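Local coordinates for protein-tyrosine-phosphatase (Chaetomium thermophilum var. thermophilum DSM 1495, PDB 5M43), which probably removes phosphate from tyrosine, serine and threonine residues of proteins, through the Yvh1 phosphatase domain contained in this chain, at residues E11-V17 with V98-A104; N21-K27 with N46-R50; T32-S36 with I74-I78; M105-V111 with R150-N156. All blocks are in the same frame, centred on the assembly; numbering follows the deposited sequence. Where two conformers were deposited one is given.

Contact 1. Residues E11-V17 with V98-A104. With NO3 (nitrate ion), chain B.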
# COMPACT_ATOMS: atom_id res chain seq x y z
N GLU A 11 4.96 1.67 10.39
CA GLU A 11 3.62 2.13 10.81
C GLU A 11 2.81 2.39 9.55
O GLU A 11 2.56 3.53 9.12
CB GLU A 11 3.71 3.36 11.69
CG GLU A 11 4.46 3.12 13.07
CD GLU A 11 3.75 2.00 13.87
OE1 GLU A 11 4.43 1.18 14.49
OE2 GLU A 11 2.53 1.91 13.84
N LEU A 12 2.33 1.29 8.99
CA LEU A 12 1.70 1.21 7.68
C LEU A 12 0.33 0.57 7.92
O LEU A 12 0.27 -0.53 8.50
CB LEU A 12 2.58 0.36 6.78
CG LEU A 12 2.01 0.07 5.37
CD1 LEU A 12 1.80 1.42 4.65
CD2 LEU A 12 3.02 -0.78 4.60
N PHE A 13 -0.71 1.20 7.37
CA PHE A 13 -2.10 0.78 7.60
C PHE A 13 -2.80 0.59 6.28
O PHE A 13 -2.46 1.23 5.28
CB PHE A 13 -2.86 1.83 8.44
CG PHE A 13 -2.40 1.88 9.88
CD1 PHE A 13 -1.19 2.50 10.26
CD2 PHE A 13 -3.19 1.28 10.89
CE1 PHE A 13 -0.75 2.52 11.60
CE2 PHE A 13 -2.74 1.31 12.25
CZ PHE A 13 -1.55 1.90 12.58
N VAL A 14 -3.85 -0.23 6.31
CA VAL A 14 -4.65 -0.50 5.10
C VAL A 14 -6.12 -0.53 5.50
O VAL A 14 -6.49 -0.97 6.61
CB VAL A 14 -4.23 -1.84 4.47
CG1 VAL A 14 -4.54 -3.02 5.37
CG2 VAL A 14 -4.97 -2.10 3.12
N GLY A 15 -6.96 -0.10 4.58
CA GLY A 15 -8.39 -0.13 4.85
C GLY A 15 -9.19 0.32 3.66
O GLY A 15 -8.65 0.52 2.57
N GLY A 16 -10.50 0.35 3.87
CA GLY A 16 -11.44 0.80 2.86
C GLY A 16 -11.84 2.25 3.03
O GLY A 16 -11.31 3.00 3.85
N VAL A 17 -12.81 2.66 2.20
CA VAL A 17 -13.10 4.08 2.10
C VAL A 17 -13.85 4.62 3.31
O VAL A 17 -13.65 5.78 3.69
CB VAL A 17 -13.85 4.36 0.78
CG1 VAL A 17 -15.23 3.69 0.80
CG2 VAL A 17 -13.93 5.87 0.59
N VAL A 98 3.18 8.22 9.53
CA VAL A 98 2.31 7.05 9.60
C VAL A 98 1.45 7.04 8.35
O VAL A 98 0.67 7.98 8.12
CB VAL A 98 1.42 7.08 10.86
CG1 VAL A 98 0.34 5.93 10.86
CG2 VAL A 98 2.33 7.00 12.13
N VAL A 99 1.55 5.98 7.56
CA VAL A 99 0.94 5.93 6.25
C VAL A 99 -0.27 5.00 6.22
O VAL A 99 -0.16 3.82 6.58
CB VAL A 99 1.93 5.44 5.19
CG1 VAL A 99 1.24 5.38 3.78
CG2 VAL A 99 3.17 6.34 5.13
N LEU A 100 -1.40 5.53 5.76
CA LEU A 100 -2.60 4.73 5.44
C LEU A 100 -2.66 4.58 3.93
O LEU A 100 -2.58 5.59 3.23
CB LEU A 100 -3.88 5.40 5.92
CG LEU A 100 -5.18 4.80 5.34
CD1 LEU A 100 -5.38 3.34 5.86
CD2 LEU A 100 -6.36 5.71 5.79
N VAL A 101 -2.85 3.35 3.46
CA VAL A 101 -3.14 3.08 2.06
C VAL A 101 -4.57 2.56 2.04
O VAL A 101 -4.88 1.56 2.71
CB VAL A 101 -2.17 2.07 1.44
CG1 VAL A 101 -2.50 1.85 -0.11
CG2 VAL A 101 -0.69 2.52 1.60
N HIS A 102 -5.45 3.20 1.29
CA HIS A 102 -6.82 2.68 1.27
C HIS A 102 -7.38 2.61 -0.15
O HIS A 102 -6.88 3.24 -1.08
CB HIS A 102 -7.82 3.56 2.12
CG HIS A 102 -8.28 4.78 1.37
ND1 HIS A 102 -9.44 4.80 0.62
CD2 HIS A 102 -7.71 6.01 1.23
CE1 HIS A 102 -9.57 5.98 0.06
NE2 HIS A 102 -8.56 6.74 0.43
N CYS A 103 -8.50 1.90 -0.30
CA CYS A 103 -9.23 1.91 -1.57
C CYS A 103 -10.72 1.88 -1.24
O CYS A 103 -11.12 2.55 -0.28
CB CYS A 103 -8.82 0.74 -2.49
SG CYS A 103 -8.91 -0.93 -1.77
N ALA A 104 -11.50 1.08 -1.94
CA ALA A 104 -12.92 1.01 -1.51
C ALA A 104 -13.11 -0.02 -0.41
O ALA A 104 -13.68 0.29 0.64
CB ALA A 104 -13.85 0.73 -2.71
N NO3 B . -10.93 -2.59 -3.58
O1 NO3 B . -10.76 -3.47 -2.70
O2 NO3 B . -11.80 -1.70 -3.43
O3 NO3 B . -10.10 -2.52 -4.54
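Strands 12-15 and 99-102 run side by side as a parallel pair at the heart of the α/β protein-tyrosine-phosphatase fold, and 99-102 leads into the loop that holds the nitrate. F13, V98 and V17 give up the most surface to the pairing. F13 sits mid-strand: its N donates to V99 O at 2.8 Å and its O accepts from V101 N at 2.8 Å, so this one residue takes two rungs of the parallel ladder. Its ring swings back along the sheet until F13 CE1 is 3.7 Å from V98 CG1, while F13 CB rests on L100 CD1 at 3.9 Å; H29 meets the ring from outside the pair. V98 marks the entry end, where its other methyl, CG2, lies 3.9 Å from E11 CB, and V99 N bonds to E11 O at 3.1 Å. On the opposite face, L12, V14, V99 and V101 turn toward helices 71-83 and 109-121. At the exit end C103 N reaches G15 O at 3.2 Å. V17, just past the N-cap G16, closes the pair by giving its N to A104 O at 3.0 Å. H102 ND1 bonds to C103 O at 2.9 Å, and its NE2 goes to S36. C103 is the cysteine of the HCX5R signature that H102 opens, its SG 3.2 Å from the nitrate N, and A104 N makes a weak hydrogen bond to nitrate O2 at 3.2 Å.

Contact 2. Residues N21-K27 with N46-R50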
# COMPACT_ATOMS: atom_id res chain seq x y z
N ASN A 21 -12.29 7.71 5.69
CA ASN A 21 -12.96 8.98 5.88
C ASN A 21 -13.26 9.29 7.34
O ASN A 21 -13.81 10.36 7.62
CB ASN A 21 -14.28 9.03 5.12
CG ASN A 21 -14.06 9.40 3.73
OD1 ASN A 21 -13.02 9.96 3.37
ND2 ASN A 21 -15.03 9.13 2.92
N ARG A 22 -12.99 8.35 8.25
CA ARG A 22 -13.36 8.51 9.66
C ARG A 22 -12.23 9.27 10.39
O ARG A 22 -11.15 8.72 10.67
CB ARG A 22 -13.60 7.14 10.27
CG ARG A 22 -14.79 7.07 11.17
CD ARG A 22 -15.19 5.62 11.56
NE ARG A 22 -16.14 5.09 10.57
CZ ARG A 22 -15.99 3.95 9.89
NH1 ARG A 22 -14.93 3.17 10.06
NH2 ARG A 22 -16.93 3.59 9.02
N ALA A 23 -12.48 10.55 10.69
CA ALA A 23 -11.51 11.37 11.41
C ALA A 23 -11.04 10.68 12.69
O ALA A 23 -9.86 10.76 13.05
CB ALA A 23 -12.11 12.73 11.75
N ARG A 24 -11.95 10.00 13.38
CA ARG A 24 -11.62 9.34 14.63
C ARG A 24 -10.52 8.30 14.46
O ARG A 24 -9.66 8.14 15.33
CB ARG A 24 -12.88 8.71 15.19
CG ARG A 24 -12.72 8.29 16.63
CD ARG A 24 -13.94 7.50 17.10
NE ARG A 24 -15.15 8.30 17.17
CZ ARG A 24 -15.51 9.04 18.22
NH1 ARG A 24 -14.72 9.15 19.30
NH2 ARG A 24 -16.66 9.69 18.22
N LEU A 25 -10.54 7.56 13.34
CA LEU A 25 -9.55 6.51 13.13
C LEU A 25 -8.24 7.11 12.67
O LEU A 25 -7.18 6.59 13.00
CB LEU A 25 -10.06 5.50 12.09
CG LEU A 25 -11.39 4.79 12.45
CD1 LEU A 25 -11.61 3.67 11.43
CD2 LEU A 25 -11.34 4.23 13.86
N ILE A 26 -8.30 8.13 11.80
CA ILE A 26 -7.07 8.83 11.43
C ILE A 26 -6.36 9.32 12.69
O ILE A 26 -5.13 9.18 12.84
CB ILE A 26 -7.45 10.00 10.49
CG1 ILE A 26 -8.15 9.50 9.20
CG2 ILE A 26 -6.28 10.95 10.31
CD1 ILE A 26 -7.60 8.29 8.54
N LYS A 27 -7.12 9.91 13.63
CA LYS A 27 -6.50 10.43 14.86
C LYS A 27 -6.03 9.29 15.76
O LYS A 27 -4.96 9.40 16.38
CB LYS A 27 -7.47 11.34 15.61
CG LYS A 27 -7.65 12.71 14.90
CD LYS A 27 -9.08 13.22 15.09
CE LYS A 27 -9.33 13.68 16.51
NZ LYS A 27 -8.37 14.80 16.83
N ASN A 46 -11.99 19.32 7.90
CA ASN A 46 -11.93 18.58 9.15
C ASN A 46 -10.49 18.61 9.63
O ASN A 46 -9.58 18.20 8.90
CB ASN A 46 -12.42 17.14 8.95
CG ASN A 46 -12.49 16.37 10.24
OD1 ASN A 46 -11.55 16.38 11.06
ND2 ASN A 46 -13.62 15.69 10.46
N GLU A 47 -10.29 19.07 10.88
CA GLU A 47 -8.96 19.22 11.46
C GLU A 47 -8.13 17.96 11.32
O GLU A 47 -6.91 18.02 11.16
CB GLU A 47 -9.07 19.61 12.94
CG GLU A 47 -9.66 18.50 13.86
CD GLU A 47 -8.60 17.57 14.48
OE1 GLU A 47 -7.39 17.76 14.24
OE2 GLU A 47 -9.00 16.63 15.21
N ALA A 48 -8.77 16.79 11.37
CA ALA A 48 -8.02 15.54 11.28
C ALA A 48 -7.33 15.40 9.93
O ALA A 48 -6.31 14.71 9.81
CB ALA A 48 -8.96 14.35 11.50
N PHE A 49 -7.91 15.99 8.89
CA PHE A 49 -7.35 15.84 7.55
C PHE A 49 -6.62 17.07 7.04
O PHE A 49 -5.95 16.98 6.02
CB PHE A 49 -8.45 15.47 6.54
CG PHE A 49 -9.12 14.13 6.84
CD1 PHE A 49 -8.56 12.96 6.35
CD2 PHE A 49 -10.29 14.05 7.61
CE1 PHE A 49 -9.13 11.71 6.64
CE2 PHE A 49 -10.87 12.82 7.90
CZ PHE A 49 -10.32 11.63 7.40
N ARG A 50 -6.71 18.20 7.76
CA ARG A 50 -6.28 19.48 7.21
C ARG A 50 -4.82 19.45 6.77
O ARG A 50 -4.46 20.05 5.74
CB ARG A 50 -6.50 20.58 8.24
CG ARG A 50 -5.71 21.86 7.96
CD ARG A 50 -6.27 23.02 8.77
NE ARG A 50 -7.61 23.37 8.30
CZ ARG A 50 -7.86 24.12 7.23
NH1 ARG A 50 -6.86 24.61 6.50
NH2 ARG A 50 -9.11 24.39 6.87
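The apolar centre here is the F49 ring, the largest buried surface where helix 23-29 packs against the short, weakly bonded helix 47-50 on one side of the phosphatase-domain sheet. I26 points at it, with I26 CG1 3.5 Å from F49 CE1, and A23, one turn earlier, comes in from the same helix at 4.0 Å between A23 CB and F49 CE2. N21 O, 3.7 Å from F49 CZ, borders the ring where the chain enters the helix. Around this, two alanines let the backbones come close: A23 CB lies 3.6 Å from A48 CB, and A23 CA is only 5.4 Å from A48 CA. Below, I34 of strand 33-36 takes both F49 and I26, so the pair of helices rests on the sheet.

Further out the contact turns polar. The aliphatic part of K27 crosses A48, with K27 CD 3.8 Å from A48 CB, before its amine reaches solvent-facing E47. N46 begins the short helix as its N-cap: N46 OD1 accepts from A48 N at 2.8 Å, while N46 ND2 lies 3.6 Å from A23 CB. At the rim a salt bridge joins K27 NZ to E47 OE2 at 2.5 Å.

Contact 3. Residues T32-S36 with I74-I78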
# COMPACT_ATOMS: atom_id res chain seq x y z
N THR A 32 -0.50 10.31 9.19
CA THR A 32 -0.03 11.58 8.63
C THR A 32 -0.08 11.61 7.11
O THR A 32 -0.03 12.71 6.51
CB THR A 32 1.43 11.82 9.06
OG1 THR A 32 2.25 10.72 8.65
CG2 THR A 32 1.56 11.97 10.57
N HIS A 33 -0.16 10.46 6.48
CA HIS A 33 -0.08 10.33 5.03
C HIS A 33 -1.16 9.38 4.60
O HIS A 33 -1.31 8.33 5.21
CB HIS A 33 1.28 9.77 4.54
CG HIS A 33 2.43 10.70 4.76
ND1 HIS A 33 2.91 11.04 6.00
CD2 HIS A 33 3.24 11.31 3.86
CE1 HIS A 33 3.95 11.86 5.87
NE2 HIS A 33 4.16 12.05 4.57
N ILE A 34 -1.90 9.74 3.55
CA ILE A 34 -2.93 8.85 3.00
C ILE A 34 -2.66 8.66 1.51
O ILE A 34 -2.59 9.65 0.76
CB ILE A 34 -4.35 9.41 3.21
CG1 ILE A 34 -4.67 9.49 4.73
CG2 ILE A 34 -5.40 8.55 2.45
CD1 ILE A 34 -6.05 10.01 5.02
N LEU A 35 -2.48 7.40 1.10
CA LEU A 35 -2.45 7.03 -0.32
C LEU A 35 -3.80 6.41 -0.66
O LEU A 35 -4.13 5.34 -0.14
CB LEU A 35 -1.31 6.05 -0.57
CG LEU A 35 -1.28 5.45 -1.99
CD1 LEU A 35 -1.11 6.56 -3.04
CD2 LEU A 35 -0.18 4.41 -2.12
N SER A 36 -4.56 7.08 -1.52
CA SER A 36 -5.83 6.56 -2.04
C SER A 36 -5.54 5.86 -3.36
O SER A 36 -5.27 6.51 -4.38
CB SER A 36 -6.86 7.68 -2.22
OG SER A 36 -7.00 8.46 -1.04
N ILE A 74 3.77 4.89 -6.22
CA ILE A 74 3.13 4.34 -5.01
C ILE A 74 4.16 3.98 -3.96
O ILE A 74 4.04 4.38 -2.79
CB ILE A 74 2.29 3.13 -5.41
CG1 ILE A 74 1.01 3.67 -5.99
CG2 ILE A 74 2.03 2.21 -4.16
CD1 ILE A 74 0.09 2.58 -6.60
N VAL A 75 5.15 3.19 -4.35
CA VAL A 75 6.19 2.76 -3.40
C VAL A 75 6.98 3.95 -2.86
O VAL A 75 7.27 4.01 -1.65
CB VAL A 75 7.08 1.70 -4.07
CG1 VAL A 75 8.30 1.36 -3.25
CG2 VAL A 75 6.27 0.42 -4.34
N ARG A 76 7.36 4.90 -3.72
CA ARG A 76 8.06 6.11 -3.26
C ARG A 76 7.20 6.91 -2.27
O ARG A 76 7.73 7.42 -1.26
CB ARG A 76 8.49 6.97 -4.45
CG ARG A 76 9.63 6.32 -5.25
CD ARG A 76 10.25 7.32 -6.23
NE ARG A 76 9.24 7.82 -7.15
CZ ARG A 76 9.07 7.37 -8.39
NH1 ARG A 76 9.87 6.42 -8.89
NH2 ARG A 76 8.09 7.88 -9.14
N PHE A 77 5.88 6.99 -2.50
CA PHE A 77 5.02 7.72 -1.56
C PHE A 77 5.00 7.05 -0.19
O PHE A 77 5.19 7.71 0.85
CB PHE A 77 3.57 7.78 -2.07
CG PHE A 77 2.69 8.58 -1.20
CD1 PHE A 77 2.58 9.97 -1.41
CD2 PHE A 77 1.94 7.95 -0.18
CE1 PHE A 77 1.73 10.75 -0.60
CE2 PHE A 77 1.08 8.72 0.66
CZ PHE A 77 0.99 10.13 0.43
N ILE A 78 4.83 5.74 -0.16
CA ILE A 78 4.79 5.00 1.11
C ILE A 78 6.15 5.10 1.82
O ILE A 78 6.24 5.45 3.01
CB ILE A 78 4.39 3.54 0.87
CG1 ILE A 78 2.95 3.46 0.28
CG2 ILE A 78 4.50 2.73 2.18
CD1 ILE A 78 2.61 2.10 -0.21
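Segment 74-78 of helix 71-83 runs along strand 33-36 of the sheet, nearly antiparallel to it: the axes of these short segments make 164° and come within 9.6 Å. The large bump is F77. Its ring drops between H33 and L35, which project from the strand on the same side, and settles over the intervening backbone, F77 CZ being 3.6 Å from I34 O. H33 CB lies 4.0 Å from F77 CE2 and L35 CB 3.8 Å from F77 CD2, while the imidazole turns its edge to the ring face in an offset edge-to-face pair, centroids 6.0 Å apart and planes at 70°. The answering bump is L35, which fits among three helix side chains: L35 CD2 reaches I74 CG2 at 3.7 Å and I78 CG1 at 4.1 Å, with F77 alongside. L55 of the next strand also lines F77. H33 ND1 pairs with T32 OG1 at 2.7 Å. Between these segments the contact is van der Waals and ring packing, so it depends on fit of shape rather than on directed polar bonds.

Contact 4. Residues M105-V111 with R150-N156. With NO3 (nitrate ion), chain B.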
# COMPACT_ATOMS: atom_id res chain seq x y z
N MET A 105 -12.73 -1.25 -0.68
CA MET A 105 -12.95 -2.30 0.32
C MET A 105 -11.73 -2.56 1.17
O MET A 105 -11.89 -3.24 2.20
CB MET A 105 -13.34 -3.62 -0.36
CG MET A 105 -14.64 -3.62 -1.19
SD MET A 105 -14.87 -5.18 -2.01
CE MET A 105 -14.97 -6.24 -0.57
N GLY A 106 -10.55 -1.99 0.86
CA GLY A 106 -9.36 -2.47 1.53
C GLY A 106 -9.06 -3.92 1.24
O GLY A 106 -8.53 -4.63 2.11
N LYS A 107 -9.32 -4.36 0.00
CA LYS A 107 -9.19 -5.75 -0.41
C LYS A 107 -8.21 -5.91 -1.56
O LYS A 107 -7.35 -6.79 -1.51
CB LYS A 107 -10.56 -6.35 -0.85
CG LYS A 107 -10.43 -7.73 -1.44
CD LYS A 107 -11.83 -8.21 -1.84
CE LYS A 107 -11.74 -9.56 -2.48
NZ LYS A 107 -13.12 -9.96 -3.07
N SER A 108 -8.35 -5.11 -2.62
CA SER A 108 -7.66 -5.39 -3.88
C SER A 108 -6.73 -4.25 -4.28
O SER A 108 -5.50 -4.43 -4.35
CB SER A 108 -8.73 -5.68 -4.95
OG SER A 108 -8.06 -5.94 -6.20
N ARG A 109 -7.25 -3.05 -4.51
CA ARG A 109 -6.39 -1.95 -4.97
C ARG A 109 -5.33 -1.57 -3.90
O ARG A 109 -4.13 -1.52 -4.20
CB ARG A 109 -7.23 -0.73 -5.32
CG ARG A 109 -7.89 -0.88 -6.72
CD ARG A 109 -8.88 0.21 -6.89
NE ARG A 109 -10.11 -0.12 -6.14
CZ ARG A 109 -11.26 0.53 -6.33
NH1 ARG A 109 -11.33 1.51 -7.23
NH2 ARG A 109 -12.38 0.17 -5.63
N SER A 110 -5.76 -1.26 -2.68
CA SER A 110 -4.81 -0.82 -1.65
C SER A 110 -3.84 -1.94 -1.29
O SER A 110 -2.67 -1.68 -1.00
CB SER A 110 -5.56 -0.34 -0.37
OG SER A 110 -6.44 -1.36 0.02
N VAL A 111 -4.33 -3.18 -1.25
CA VAL A 111 -3.50 -4.31 -0.89
C VAL A 111 -2.42 -4.50 -1.94
O VAL A 111 -1.29 -4.88 -1.61
CB VAL A 111 -4.38 -5.57 -0.73
CG1 VAL A 111 -3.59 -6.87 -0.57
CG2 VAL A 111 -5.25 -5.41 0.54
N ARG A 150 -5.03 -8.18 7.72
CA ARG A 150 -6.14 -7.75 6.87
C ARG A 150 -6.66 -9.02 6.17
O ARG A 150 -6.38 -9.26 5.00
CB ARG A 150 -5.67 -6.68 5.86
CG ARG A 150 -6.80 -6.10 5.01
CD ARG A 150 -7.67 -5.16 5.84
NE ARG A 150 -8.75 -4.51 5.01
CZ ARG A 150 -9.69 -3.73 5.56
NH1 ARG A 150 -9.66 -3.51 6.90
NH2 ARG A 150 -10.67 -3.16 4.85
N PRO A 151 -7.43 -9.85 6.87
CA PRO A 151 -7.77 -11.15 6.30
C PRO A 151 -8.57 -11.07 5.00
O PRO A 151 -8.49 -12.02 4.20
CB PRO A 151 -8.56 -11.84 7.44
CG PRO A 151 -8.83 -10.75 8.46
CD PRO A 151 -7.77 -9.72 8.31
N ILE A 152 -9.33 -9.98 4.74
CA ILE A 152 -10.08 -9.92 3.47
C ILE A 152 -9.18 -9.62 2.28
O ILE A 152 -9.69 -9.71 1.12
CB ILE A 152 -11.18 -8.85 3.51
CG1 ILE A 152 -12.26 -9.07 2.44
CG2 ILE A 152 -10.60 -7.44 3.49
CD1 ILE A 152 -13.38 -8.08 2.55
N ALA A 153 -7.89 -9.35 2.50
CA ALA A 153 -7.00 -8.97 1.40
C ALA A 153 -7.05 -9.99 0.27
O ALA A 153 -7.02 -11.21 0.51
CB ALA A 153 -5.57 -8.86 1.94
N GLY A 154 -7.10 -9.49 -0.98
CA GLY A 154 -7.20 -10.35 -2.12
C GLY A 154 -7.25 -9.56 -3.40
O GLY A 154 -8.32 -9.31 -3.95
N PRO A 155 -6.08 -9.22 -3.95
CA PRO A 155 -6.08 -8.50 -5.24
C PRO A 155 -6.70 -9.32 -6.35
O PRO A 155 -6.59 -10.56 -6.42
CB PRO A 155 -4.59 -8.23 -5.54
CG PRO A 155 -3.90 -8.33 -4.10
CD PRO A 155 -4.72 -9.41 -3.42
N ASN A 156 -7.30 -8.59 -7.27
CA ASN A 156 -7.91 -9.26 -8.42
C ASN A 156 -6.82 -9.92 -9.27
O ASN A 156 -5.64 -9.63 -9.12
CB ASN A 156 -8.80 -8.26 -9.19
CG ASN A 156 -8.03 -7.30 -10.10
OD1 ASN A 156 -7.20 -7.70 -10.91
ND2 ASN A 156 -8.36 -6.02 -10.00
N NO3 B . -10.93 -2.59 -3.58
O1 NO3 B . -10.76 -3.47 -2.70
O2 NO3 B . -11.80 -1.70 -3.43
O3 NO3 B . -10.10 -2.52 -4.54
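This is the anion pocket of the phosphatase, where the nitrate, probably from the crystallisation liquor, occupies the place expected for a substrate phosphate. M105 N and R109 N each donate to it at 2.9 Å, to nitrate O2 and O3 respectively, and S108 N donates to O1 at 2.9 Å. The R109 guanidinium closes the ring with NE to O3 and NH2 to O2, both 2.9 Å. These residues belong to the HCX5R P-loop of the protein-tyrosine-phosphatase fold, which ends in helix 109-121. Segment 150-156, linking helices 135-147 and 157-168, braces the outer side of that loop. R150 grips two carbonyls: R150 NH2 donates to M105 O and R150 NE to G106 O, both at 2.9 Å. After the type I turn R150-A153, G154 N donates to K107 O at 2.8 Å. V111 packs both ways, its CG2 3.7 Å from A153 CB and its CG1 3.8 Å from P155 CG. N156 N donates to S108 OG at 3.0 Å; D61 bonds to S108 OG and to N156 ND2.

Contacts 1 and 3 form the buried middle of the domain and share the sheet: strands 99-102 and 33-36 are neighbours, with L100 O 2.8 Å from L35 N. Contact 1 is held by backbone hydrogen bonds, contact 3 by side-chain fit against a helix. Contact 2 sits on the other face of the sheet from helix 71-83, touching I34 and L100 through I26, and is more exposed, with an ion pair at its edge. Contact 4 continues directly from contact 1 along the chain, and both touch the nitrate; its bonding is mostly polar, fixing loops. Contacts 2 and 4 never meet, their nearest atoms being about 9 Å apart.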